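Local atomic coordinates of putative deoxyribonuclease yjjV (Escherichia coli, PDB entry 1ZZM), a protein that probably hydrolyses ester bonds, as a TatD-type metal-dependent hydrolase that binds two divalent metal cations per subunit. Residues A[56-67]-A[91-101]; A[123-134]-A[148-157]. One frame throughout, in Å; residues are numbered along the deposited sequence.

How the contacts relate
Both contacts pair neighbouring parallel strands of the TIM-barrel fold, and strand 95-101 of contact 1 lies beside strand 130-135 of contact 2 in one sheet: His133 N is probably hydrogen-bonded to Ile98 O at 2.9 Å. Contact 1 is the more buried; contact 2 is buried along its strands but runs out to the exposed Lys124, Asp127 and Arg152. They meet at one zinc ion, to which contact 1 brings a carboxylate, Glu97, and contact 2 two imidazoles, His133 and His157. At the far ends the chemistry differs: in contact 1 a lysine is held by backbone carbonyls and an aromatic face, in contact 2 an aspartate-arginine salt bridge forms at the surface.

Contact 1 of 2, residues A[56-67]-A[91-101]; sequences YQPLYAALGLHP and KVVAVGEIGLD. With ZN (zinc ion), chain C; ZN (zinc ion), chain B.
Lys91 reaches across to Tyr60 at one end of a parallel strand pair of the TIM barrel. The two side chains cross at about a right angle, and Lys91 CE sits over the centre of the Tyr60 ring, 3.8 Å from its centroid, a CH-pi contact with NZ farther off in a cation-pi interaction. The lysine chain bends at its third torsion (chi3 83°), which turns NZ toward the turn 56-59. There NZ donates to Leu59 O at 3.0 Å and to Gln57 O, the latter from above the carbonyl plane; Ala53 O, in helix 46-55, is a further acceptor. A methionine in place of Lys91 would probably leave these carbonyls without their shared donor and the turn less firmly tied to the strand. Further along, Ala61 N bonds almost straight to Lys91 O (177°), and Val93 N returns the bond to Ala61 O. Ala62 CB lies 3.6 Å from Gly96 CA, where a side chain on Gly96 would clash. At the metal end His66 and Glu97 run side by side, ring and carboxylate planes 60° apart. Extended beyond CG, Glu97 bridges two zinc ions: OE1 binds one at 2.0 Å, OE2 the other at 2.1 Å.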
loop_
_atom_site.group_PDB
_atom_site.type_symbol
_atom_site.label_atom_id
_atom_site.label_comp_id
_atom_site.label_asym_id
_atom_site.label_seq_id
_atom_site.Cartn_x
_atom_site.Cartn_y
_atom_site.Cartn_z
ATOM N N TYR A 56 -12.152 12.146 -8.589
ATOM C CA TYR A 56 -12.207 10.993 -9.492
ATOM C C TYR A 56 -12.850 9.797 -8.803
ATOM O O TYR A 56 -12.355 9.320 -7.776
ATOM C CB TYR A 56 -10.792 10.639 -9.947
ATOM C CG TYR A 56 -10.103 11.764 -10.723
ATOM C CD1 TYR A 56 -10.197 11.832 -12.110
ATOM C CD2 TYR A 56 -9.337 12.737 -10.067
ATOM C CE1 TYR A 56 -9.540 12.827 -12.830
ATOM C CE2 TYR A 56 -8.674 13.754 -10.790
ATOM C CZ TYR A 56 -8.785 13.777 -12.170
ATOM O OH TYR A 56 -8.112 14.723 -12.898
ATOM N N GLN A 57 -13.954 9.306 -9.352
ATOM C CA GLN A 57 -14.630 8.167 -8.740
ATOM C C GLN A 57 -13.723 6.977 -8.412
ATOM O O GLN A 57 -13.828 6.405 -7.327
ATOM C CB GLN A 57 -15.794 7.674 -9.624
ATOM C CG GLN A 57 -17.042 8.550 -9.596
ATOM C CD GLN A 57 -17.930 8.328 -8.360
ATOM O OE1 GLN A 57 -19.075 8.791 -8.326
ATOM N NE2 GLN A 57 -17.408 7.626 -7.347
ATOM N N PRO A 58 -12.806 6.603 -9.319
ATOM C CA PRO A 58 -11.942 5.456 -9.028
ATOM C C PRO A 58 -10.877 5.614 -7.951
ATOM O O PRO A 58 -10.321 4.629 -7.516
ATOM C CB PRO A 58 -11.263 5.178 -10.379
ATOM C CG PRO A 58 -12.192 5.764 -11.367
ATOM C CD PRO A 58 -12.548 7.072 -10.691
ATOM N N LEU A 59 -10.592 6.839 -7.525
ATOM C CA LEU A 59 -9.505 7.019 -6.590
ATOM C C LEU A 59 -9.896 7.186 -5.128
ATOM O O LEU A 59 -10.794 7.927 -4.777
ATOM C CB LEU A 59 -8.654 8.225 -7.029
ATOM C CG LEU A 59 -8.132 8.207 -8.460
ATOM C CD1 LEU A 59 -7.434 9.568 -8.768
ATOM C CD2 LEU A 59 -7.115 7.043 -8.598
ATOM N N TYR A 60 -9.183 6.478 -4.277
ATOM C CA TYR A 60 -9.449 6.548 -2.858
ATOM C C TYR A 60 -8.142 6.990 -2.263
ATOM O O TYR A 60 -7.067 6.826 -2.898
ATOM C CB TYR A 60 -9.852 5.175 -2.350
ATOM C CG TYR A 60 -11.284 4.833 -2.703
ATOM C CD1 TYR A 60 -12.294 4.944 -1.745
ATOM C CD2 TYR A 60 -11.639 4.442 -4.001
ATOM C CE1 TYR A 60 -13.628 4.684 -2.055
ATOM C CE2 TYR A 60 -12.980 4.174 -4.325
ATOM C CZ TYR A 60 -13.967 4.303 -3.341
ATOM O OH TYR A 60 -15.297 4.069 -3.626
ATOM N N ALA A 61 -8.196 7.498 -1.045
ATOM C CA ALA A 61 -6.968 8.019 -0.448
ATOM C C ALA A 61 -6.623 7.509 0.945
ATOM O O ALA A 61 -7.480 6.972 1.648
ATOM C CB ALA A 61 -7.090 9.543 -0.392
ATOM N N ALA A 62 -5.344 7.693 1.311
ATOM C CA ALA A 62 -4.835 7.422 2.643
ATOM C C ALA A 62 -3.946 8.660 2.915
ATOM O O ALA A 62 -3.316 9.201 1.979
ATOM C CB ALA A 62 -4.009 6.142 2.679
ATOM N N LEU A 63 -3.945 9.134 4.162
ATOM C CA LEU A 63 -3.147 10.285 4.571
ATOM C C LEU A 63 -2.204 9.797 5.656
ATOM O O LEU A 63 -2.582 9.028 6.565
ATOM C CB LEU A 63 -4.028 11.400 5.153
ATOM C CG LEU A 63 -5.115 11.948 4.231
ATOM C CD1 LEU A 63 -5.903 13.032 4.985
ATOM C CD2 LEU A 63 -4.455 12.508 2.957
ATOM N N GLY A 64 -0.958 10.246 5.561
ATOM C CA GLY A 64 0.029 9.810 6.507
ATOM C C GLY A 64 1.365 10.376 6.082
ATOM O O GLY A 64 1.501 10.979 4.991
ATOM N N LEU A 65 2.366 10.114 6.909
ATOM C CA LEU A 65 3.718 10.640 6.699
ATOM C C LEU A 65 4.710 9.478 6.495
ATOM O O LEU A 65 4.973 8.731 7.418
ATOM C CB LEU A 65 4.068 11.461 7.945
ATOM C CG LEU A 65 3.030 12.519 8.383
ATOM C CD1 LEU A 65 3.424 13.114 9.735
ATOM C CD2 LEU A 65 2.944 13.655 7.359
ATOM N N HIS A 66 5.241 9.377 5.269
ATOM C CA HIS A 66 6.157 8.340 4.794
ATOM C C HIS A 66 7.553 8.435 5.412
ATOM O O HIS A 66 8.121 9.525 5.515
ATOM C CB HIS A 66 6.210 8.445 3.251
ATOM C CG HIS A 66 6.757 7.230 2.560
ATOM N ND1 HIS A 66 8.049 6.785 2.740
ATOM C CD2 HIS A 66 6.222 6.442 1.592
ATOM C CE1 HIS A 66 8.292 5.780 1.913
ATOM N NE2 HIS A 66 7.198 5.554 1.202
ATOM N N PRO A 67 8.130 7.296 5.850
ATOM C CA PRO A 67 9.466 7.352 6.461
ATOM C C PRO A 67 10.535 7.882 5.510
ATOM O O PRO A 67 11.537 8.459 5.953
ATOM C CB PRO A 67 9.719 5.901 6.903
ATOM C CG PRO A 67 8.893 5.073 5.928
ATOM C CD PRO A 67 7.623 5.908 5.787
ATOM N N LYS A 91 -13.579 9.330 1.344
ATOM C CA LYS A 91 -12.978 8.380 0.426
ATOM C C LYS A 91 -11.569 8.172 0.958
ATOM O O LYS A 91 -10.725 7.558 0.309
ATOM C CB LYS A 91 -12.994 8.883 -1.014
ATOM C CG LYS A 91 -14.391 8.668 -1.621
ATOM C CD LYS A 91 -14.477 9.117 -3.054
ATOM C CE LYS A 91 -13.955 8.042 -3.984
ATOM N NZ LYS A 91 -13.602 8.722 -5.273
ATOM N N VAL A 92 -11.324 8.698 2.158
ATOM C CA VAL A 92 -10.034 8.471 2.815
ATOM C C VAL A 92 -10.297 7.154 3.527
ATOM O O VAL A 92 -11.193 7.062 4.379
ATOM C CB VAL A 92 -9.694 9.572 3.834
ATOM C CG1 VAL A 92 -8.731 9.050 4.878
ATOM C CG2 VAL A 92 -9.059 10.743 3.112
ATOM N N VAL A 93 -9.522 6.134 3.208
ATOM C CA VAL A 93 -9.805 4.841 3.791
ATOM C C VAL A 93 -8.779 4.273 4.728
ATOM O O VAL A 93 -8.983 3.168 5.246
ATOM C CB VAL A 93 -10.033 3.778 2.691
ATOM C CG1 VAL A 93 -11.205 4.186 1.833
ATOM C CG2 VAL A 93 -8.775 3.613 1.828
ATOM N N ALA A 94 -7.682 4.998 4.949
ATOM C CA ALA A 94 -6.628 4.478 5.803
ATOM C C ALA A 94 -5.681 5.604 6.183
ATOM O O ALA A 94 -5.681 6.658 5.542
ATOM C CB ALA A 94 -5.814 3.392 5.036
ATOM N N VAL A 95 -4.887 5.344 7.215
ATOM C CA VAL A 95 -3.849 6.252 7.668
ATOM C C VAL A 95 -2.727 5.619 6.895
ATOM O O VAL A 95 -2.270 4.483 7.126
ATOM C CB VAL A 95 -3.604 6.180 9.149
ATOM C CG1 VAL A 95 -2.312 6.946 9.517
ATOM C CG2 VAL A 95 -4.799 6.789 9.862
ATOM N N GLY A 96 -2.298 6.366 5.920
ATOM C CA GLY A 96 -1.333 5.780 5.092
ATOM C C GLY A 96 -0.564 6.625 4.156
ATOM O O GLY A 96 -0.866 7.765 3.774
ATOM N N GLU A 97 0.502 5.849 4.198
ATOM C CA GLU A 97 1.831 5.461 3.886
ATOM C C GLU A 97 2.661 5.930 5.036
ATOM O O GLU A 97 3.143 7.052 5.089
ATOM C CB GLU A 97 2.488 5.660 2.539
ATOM C CG GLU A 97 3.498 4.467 2.611
ATOM C CD GLU A 97 4.163 4.009 1.324
ATOM O OE1 GLU A 97 3.963 4.595 0.240
ATOM O OE2 GLU A 97 4.910 3.015 1.424
ATOM N N ILE A 98 2.722 5.035 6.015
ATOM C CA ILE A 98 3.521 5.250 7.222
ATOM C C ILE A 98 4.344 3.969 7.324
ATOM O O ILE A 98 4.065 3.007 6.608
ATOM C CB ILE A 98 2.665 5.393 8.478
ATOM C CG1 ILE A 98 1.947 4.072 8.780
ATOM C CG2 ILE A 98 1.668 6.518 8.280
ATOM C CD1 ILE A 98 0.947 4.191 9.923
ATOM N N GLY A 99 5.383 3.978 8.160
ATOM C CA GLY A 99 6.177 2.783 8.295
ATOM C C GLY A 99 7.622 3.100 8.653
ATOM O O GLY A 99 7.914 4.131 9.257
ATOM N N LEU A 100 8.498 2.154 8.317
ATOM C CA LEU A 100 9.909 2.241 8.625
ATOM C C LEU A 100 10.739 1.856 7.416
ATOM O O LEU A 100 10.299 1.090 6.559
ATOM C CB LEU A 100 10.251 1.278 9.753
ATOM C CG LEU A 100 9.350 1.391 10.990
ATOM C CD1 LEU A 100 9.563 0.148 11.785
ATOM C CD2 LEU A 100 9.642 2.669 11.804
ATOM N N ASP A 101 11.969 2.349 7.365
ATOM C CA ASP A 101 12.807 2.032 6.205
ATOM C C ASP A 101 14.257 2.216 6.669
ATOM O O ASP A 101 14.659 3.340 6.984
ATOM C CB ASP A 101 12.460 3.032 5.104
ATOM C CG ASP A 101 13.172 2.752 3.796
ATOM O OD1 ASP A 101 14.340 2.352 3.853
ATOM O OD2 ASP A 101 12.561 2.939 2.711
HETATM ZN ZN ZN C . 6.406 1.998 0.312
HETATM ZN ZN ZN B . 4.330 3.696 -1.513
HETATM O O HOH W 1 5.771 6.662 9.167
HETATM O O HOH W 2 6.292 3.509 -1.051
HETATM O O HOH W 3 8.009 1.094 -1.268
#

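Contact 2 of 2, residues A[123-134]-A[148-157]; sequences AKRYDLPVILHS and HDLPRTGVVH. With ZN (zinc ion), chain C; ZN (zinc ion), chain D.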
loop_
_atom_site.group_PDB
_atom_site.type_symbol
_atom_site.label_atom_id
_atom_site.label_comp_id
_atom_site.label_asym_id
_atom_site.label_seq_id
_atom_site.Cartn_x
_atom_site.Cartn_y
_atom_site.Cartn_z
ATOM N N ALA A 123 -4.594 6.260 13.850
ATOM C CA ALA A 123 -5.396 5.253 13.171
ATOM C C ALA A 123 -6.334 4.635 14.201
ATOM O O ALA A 123 -7.495 4.369 13.888
ATOM C CB ALA A 123 -4.509 4.188 12.526
ATOM N N LYS A 124 -5.846 4.414 15.421
ATOM C CA LYS A 124 -6.706 3.839 16.459
ATOM C C LYS A 124 -7.808 4.793 16.847
ATOM O O LYS A 124 -8.961 4.390 16.983
ATOM C CB LYS A 124 -5.893 3.464 17.700
ATOM C CG LYS A 124 -5.190 2.121 17.519
ATOM C CD LYS A 124 -4.027 1.922 18.490
ATOM C CE LYS A 124 -4.484 1.610 19.874
ATOM N NZ LYS A 124 -3.276 1.262 20.696
ATOM N N ARG A 125 -7.448 6.063 17.014
ATOM C CA ARG A 125 -8.421 7.079 17.410
ATOM C C ARG A 125 -9.546 7.229 16.385
ATOM O O ARG A 125 -10.727 7.352 16.732
ATOM C CB ARG A 125 -7.728 8.445 17.580
ATOM C CG ARG A 125 -8.708 9.559 17.950
ATOM C CD ARG A 125 -8.020 10.899 18.141
ATOM N NE ARG A 125 -8.990 11.981 18.320
ATOM C CZ ARG A 125 -8.661 13.261 18.445
ATOM N NH1 ARG A 125 -7.384 13.625 18.396
ATOM N NH2 ARG A 125 -9.609 14.172 18.645
ATOM N N TYR A 126 -9.183 7.220 15.114
ATOM C CA TYR A 126 -10.171 7.409 14.068
ATOM C C TYR A 126 -10.708 6.119 13.458
ATOM O O TYR A 126 -11.448 6.174 12.478
ATOM C CB TYR A 126 -9.582 8.339 13.012
ATOM C CG TYR A 126 -9.454 9.757 13.557
ATOM C CD1 TYR A 126 -10.595 10.531 13.764
ATOM C CD2 TYR A 126 -8.215 10.286 13.960
ATOM C CE1 TYR A 126 -10.528 11.793 14.354
ATOM C CE2 TYR A 126 -8.136 11.570 14.567
ATOM C CZ TYR A 126 -9.304 12.307 14.751
ATOM O OH TYR A 126 -9.283 13.572 15.302
ATOM N N ASP A 127 -10.307 4.985 14.043
ATOM C CA ASP A 127 -10.772 3.653 13.625
ATOM C C ASP A 127 -10.484 3.394 12.149
ATOM O O ASP A 127 -11.391 3.121 11.368
ATOM C CB ASP A 127 -12.289 3.576 13.928
ATOM C CG ASP A 127 -12.858 2.137 13.885
ATOM O OD1 ASP A 127 -12.125 1.160 14.133
ATOM O OD2 ASP A 127 -14.069 2.000 13.605
ATOM N N LEU A 128 -9.211 3.478 11.765
ATOM C CA LEU A 128 -8.823 3.263 10.365
ATOM C C LEU A 128 -7.698 2.270 10.254
ATOM O O LEU A 128 -6.908 2.135 11.187
ATOM C CB LEU A 128 -8.307 4.565 9.742
ATOM C CG LEU A 128 -9.358 5.656 9.552
ATOM C CD1 LEU A 128 -8.709 7.038 9.299
ATOM C CD2 LEU A 128 -10.205 5.223 8.383
ATOM N N PRO A 129 -7.629 1.531 9.129
ATOM C CA PRO A 129 -6.542 0.576 8.941
ATOM C C PRO A 129 -5.338 1.417 8.487
ATOM O O PRO A 129 -5.504 2.588 8.155
ATOM C CB PRO A 129 -7.048 -0.328 7.816
ATOM C CG PRO A 129 -7.857 0.595 6.959
ATOM C CD PRO A 129 -8.596 1.471 8.017
ATOM N N VAL A 130 -4.140 0.822 8.467
ATOM C CA VAL A 130 -2.939 1.529 8.040
ATOM C C VAL A 130 -2.317 0.864 6.822
ATOM O O VAL A 130 -2.450 -0.354 6.608
ATOM C CB VAL A 130 -1.882 1.568 9.178
ATOM C CG1 VAL A 130 -2.429 2.422 10.373
ATOM C CG2 VAL A 130 -1.593 0.130 9.679
ATOM N N ILE A 131 -1.667 1.675 6.000
ATOM C CA ILE A 131 -0.950 1.202 4.811
ATOM C C ILE A 131 0.495 1.399 5.223
ATOM O O ILE A 131 0.969 2.528 5.442
ATOM C CB ILE A 131 -1.296 2.048 3.560
ATOM C CG1 ILE A 131 -2.692 1.641 3.052
ATOM C CG2 ILE A 131 -0.238 1.832 2.454
ATOM C CD1 ILE A 131 -3.169 2.450 1.781
ATOM N N LEU A 132 1.191 0.282 5.328
ATOM C CA LEU A 132 2.544 0.272 5.824
ATOM C C LEU A 132 3.642 -0.022 4.825
ATOM O O LEU A 132 3.514 -0.901 3.963
ATOM C CB LEU A 132 2.638 -0.754 6.965
ATOM C CG LEU A 132 1.732 -0.549 8.171
ATOM C CD1 LEU A 132 1.562 -1.908 8.908
ATOM C CD2 LEU A 132 2.336 0.530 9.093
ATOM N N HIS A 133 4.731 0.722 5.015
ATOM C CA HIS A 133 5.968 0.608 4.243
ATOM C C HIS A 133 6.962 -0.036 5.199
ATOM O O HIS A 133 7.053 0.347 6.376
ATOM C CB HIS A 133 6.479 2.008 3.877
ATOM C CG HIS A 133 7.781 2.019 3.123
ATOM N ND1 HIS A 133 7.851 1.986 1.750
ATOM C CD2 HIS A 133 9.058 2.126 3.557
ATOM C CE1 HIS A 133 9.111 2.081 1.362
ATOM N NE2 HIS A 133 9.866 2.164 2.445
ATOM N N SER A 134 7.710 -1.016 4.703
ATOM C CA SER A 134 8.699 -1.686 5.538
ATOM C C SER A 134 9.830 -2.143 4.637
ATOM O O SER A 134 9.629 -2.932 3.714
ATOM C CB SER A 134 8.096 -2.900 6.248
ATOM O OG SER A 134 9.030 -3.433 7.214
ATOM N N HIS A 148 0.820 -2.299 19.753
ATOM C CA HIS A 148 -0.235 -1.313 19.688
ATOM C C HIS A 148 -1.619 -1.809 19.328
ATOM O O HIS A 148 -2.583 -1.088 19.497
ATOM C CB HIS A 148 0.273 -0.148 18.852
ATOM C CG HIS A 148 1.593 0.354 19.352
ATOM N ND1 HIS A 148 1.781 0.735 20.668
ATOM C CD2 HIS A 148 2.811 0.419 18.764
ATOM C CE1 HIS A 148 3.057 1.010 20.866
ATOM N NE2 HIS A 148 3.704 0.821 19.727
ATOM N N ASP A 149 -1.690 -3.047 18.845
ATOM C CA ASP A 149 -2.957 -3.726 18.593
ATOM C C ASP A 149 -4.055 -2.857 17.983
ATOM O O ASP A 149 -5.028 -2.480 18.645
ATOM C CB ASP A 149 -3.394 -4.318 19.942
ATOM C CG ASP A 149 -4.659 -5.130 19.854
ATOM O OD1 ASP A 149 -4.929 -5.777 18.810
ATOM O OD2 ASP A 149 -5.381 -5.123 20.866
ATOM N N LEU A 150 -3.895 -2.537 16.713
ATOM C CA LEU A 150 -4.879 -1.718 16.014
ATOM C C LEU A 150 -6.035 -2.622 15.614
ATOM O O LEU A 150 -5.834 -3.601 14.904
ATOM C CB LEU A 150 -4.275 -1.106 14.742
ATOM C CG LEU A 150 -3.255 0.014 14.925
ATOM C CD1 LEU A 150 -1.984 -0.561 15.513
ATOM C CD2 LEU A 150 -2.989 0.698 13.573
ATOM N N PRO A 151 -7.267 -2.297 16.047
ATOM C CA PRO A 151 -8.443 -3.106 15.713
ATOM C C PRO A 151 -8.628 -3.324 14.202
ATOM O O PRO A 151 -9.048 -4.399 13.767
ATOM C CB PRO A 151 -9.595 -2.284 16.283
ATOM C CG PRO A 151 -8.997 -1.632 17.441
ATOM C CD PRO A 151 -7.644 -1.181 16.935
ATOM N N ARG A 152 -8.313 -2.311 13.399
ATOM C CA ARG A 152 -8.512 -2.442 11.948
ATOM C C ARG A 152 -7.315 -2.912 11.168
ATOM O O ARG A 152 -7.390 -3.023 9.940
ATOM C CB ARG A 152 -8.950 -1.105 11.371
ATOM C CG ARG A 152 -10.177 -0.556 12.032
ATOM C CD ARG A 152 -11.399 -1.381 11.653
ATOM N NE ARG A 152 -12.582 -0.720 12.186
ATOM C CZ ARG A 152 -13.836 -1.053 11.899
ATOM N NH1 ARG A 152 -14.099 -2.062 11.066
ATOM N NH2 ARG A 152 -14.827 -0.368 12.457
ATOM N N THR A 153 -6.240 -3.211 11.888
ATOM C CA THR A 153 -4.965 -3.601 11.324
ATOM C C THR A 153 -4.601 -2.837 10.047
ATOM O O THR A 153 -4.580 -1.611 10.080
ATOM C CB THR A 153 -4.832 -5.158 11.134
ATOM O OG1 THR A 153 -5.783 -5.635 10.172
ATOM C CG2 THR A 153 -5.053 -5.844 12.518
ATOM N N GLY A 154 -4.275 -3.551 8.970
ATOM C CA GLY A 154 -3.839 -2.888 7.754
ATOM C C GLY A 154 -3.124 -3.841 6.807
ATOM O O GLY A 154 -3.346 -5.057 6.844
ATOM N N VAL A 155 -2.276 -3.284 5.946
ATOM C CA VAL A 155 -1.530 -4.064 4.959
ATOM C C VAL A 155 -0.049 -3.668 5.011
ATOM O O VAL A 155 0.276 -2.487 5.174
ATOM C CB VAL A 155 -2.051 -3.796 3.484
ATOM C CG1 VAL A 155 -2.112 -2.279 3.188
ATOM C CG2 VAL A 155 -1.132 -4.482 2.463
ATOM N N VAL A 156 0.837 -4.653 4.927
ATOM C CA VAL A 156 2.257 -4.347 4.825
ATOM C C VAL A 156 2.436 -4.391 3.311
ATOM O O VAL A 156 2.467 -5.455 2.691
ATOM C CB VAL A 156 3.148 -5.387 5.493
ATOM C CG1 VAL A 156 4.646 -5.043 5.169
ATOM C CG2 VAL A 156 2.933 -5.315 7.011
ATOM N N HIS A 157 2.515 -3.220 2.697
ATOM C CA HIS A 157 2.589 -3.153 1.236
ATOM C C HIS A 157 3.935 -3.561 0.623
ATOM O O HIS A 157 4.961 -3.596 1.313
ATOM C CB HIS A 157 2.212 -1.736 0.791
ATOM C CG HIS A 157 3.368 -0.927 0.289
ATOM N ND1 HIS A 157 3.862 -1.045 -0.997
ATOM C CD2 HIS A 157 4.171 -0.035 0.923
ATOM C CE1 HIS A 157 4.920 -0.261 -1.131
ATOM N NE2 HIS A 157 5.130 0.359 0.014
HETATM ZN ZN ZN C . 6.406 1.998 0.312
HETATM ZN ZN ZN D . 5.598 1.248 19.207
HETATM O O HOH W 4 -7.395 0.570 13.966
HETATM O O HOH W 5 -5.422 0.290 11.811
HETATM O O HOH W 6 7.142 -1.604 2.038
HETATM O O HOH W 7 7.095 -4.485 2.638
HETATM O O HOH W 2 6.292 3.509 -1.051
HETATM O O HOH W 3 8.009 1.094 -1.268
#
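His133 and His157 share a zinc ion, bound by His133 ND1 at 2.0 Å and His157 NE2 at 2.1 Å. Their rings lie rim to rim with planes 37° apart, and Glu97 and two waters complete the site. His133 runs out with CG opposite its backbone N (chi1 178°), and its ring, turned to chi2 90°, presents ND1 to the metal while NE2 is hydrogen-bonded to Asp101; His157 ND1 is held by Glu205, and its ring stacks with that of His9. Behind the ligands the backbones are hydrogen-bonded: His157 N donates to Leu132 O at 2.8 Å, and Leu132 N to Val155 O. These parallel strands, 130-135 and 154-156, belong to a beta-alpha-beta unit of the barrel, joined through helix 138-148. Ile131 and Val155 lie side by side on one face, touching through CG1 atoms, and helix 241-256 packs against both. On the other face Leu150 CD2 packs against Val130 CG1 (3.7 Å) and Ala123 CB, linking the strand to the end of helix 109-125. A Schellman motif ends that helix, with Asp127 at positive phi. Arg152 grips this aspartate side-on: NE meets OD1 from above the carboxylate plane, whereas NH2 reaches OD2 on its syn side at 2.7 Å. One turn back, Lys124 NZ bonds to His148 O at 2.7 Å, on a lone pair, while His148 NE2 binds a separate zinc ion with Asp117 and His144.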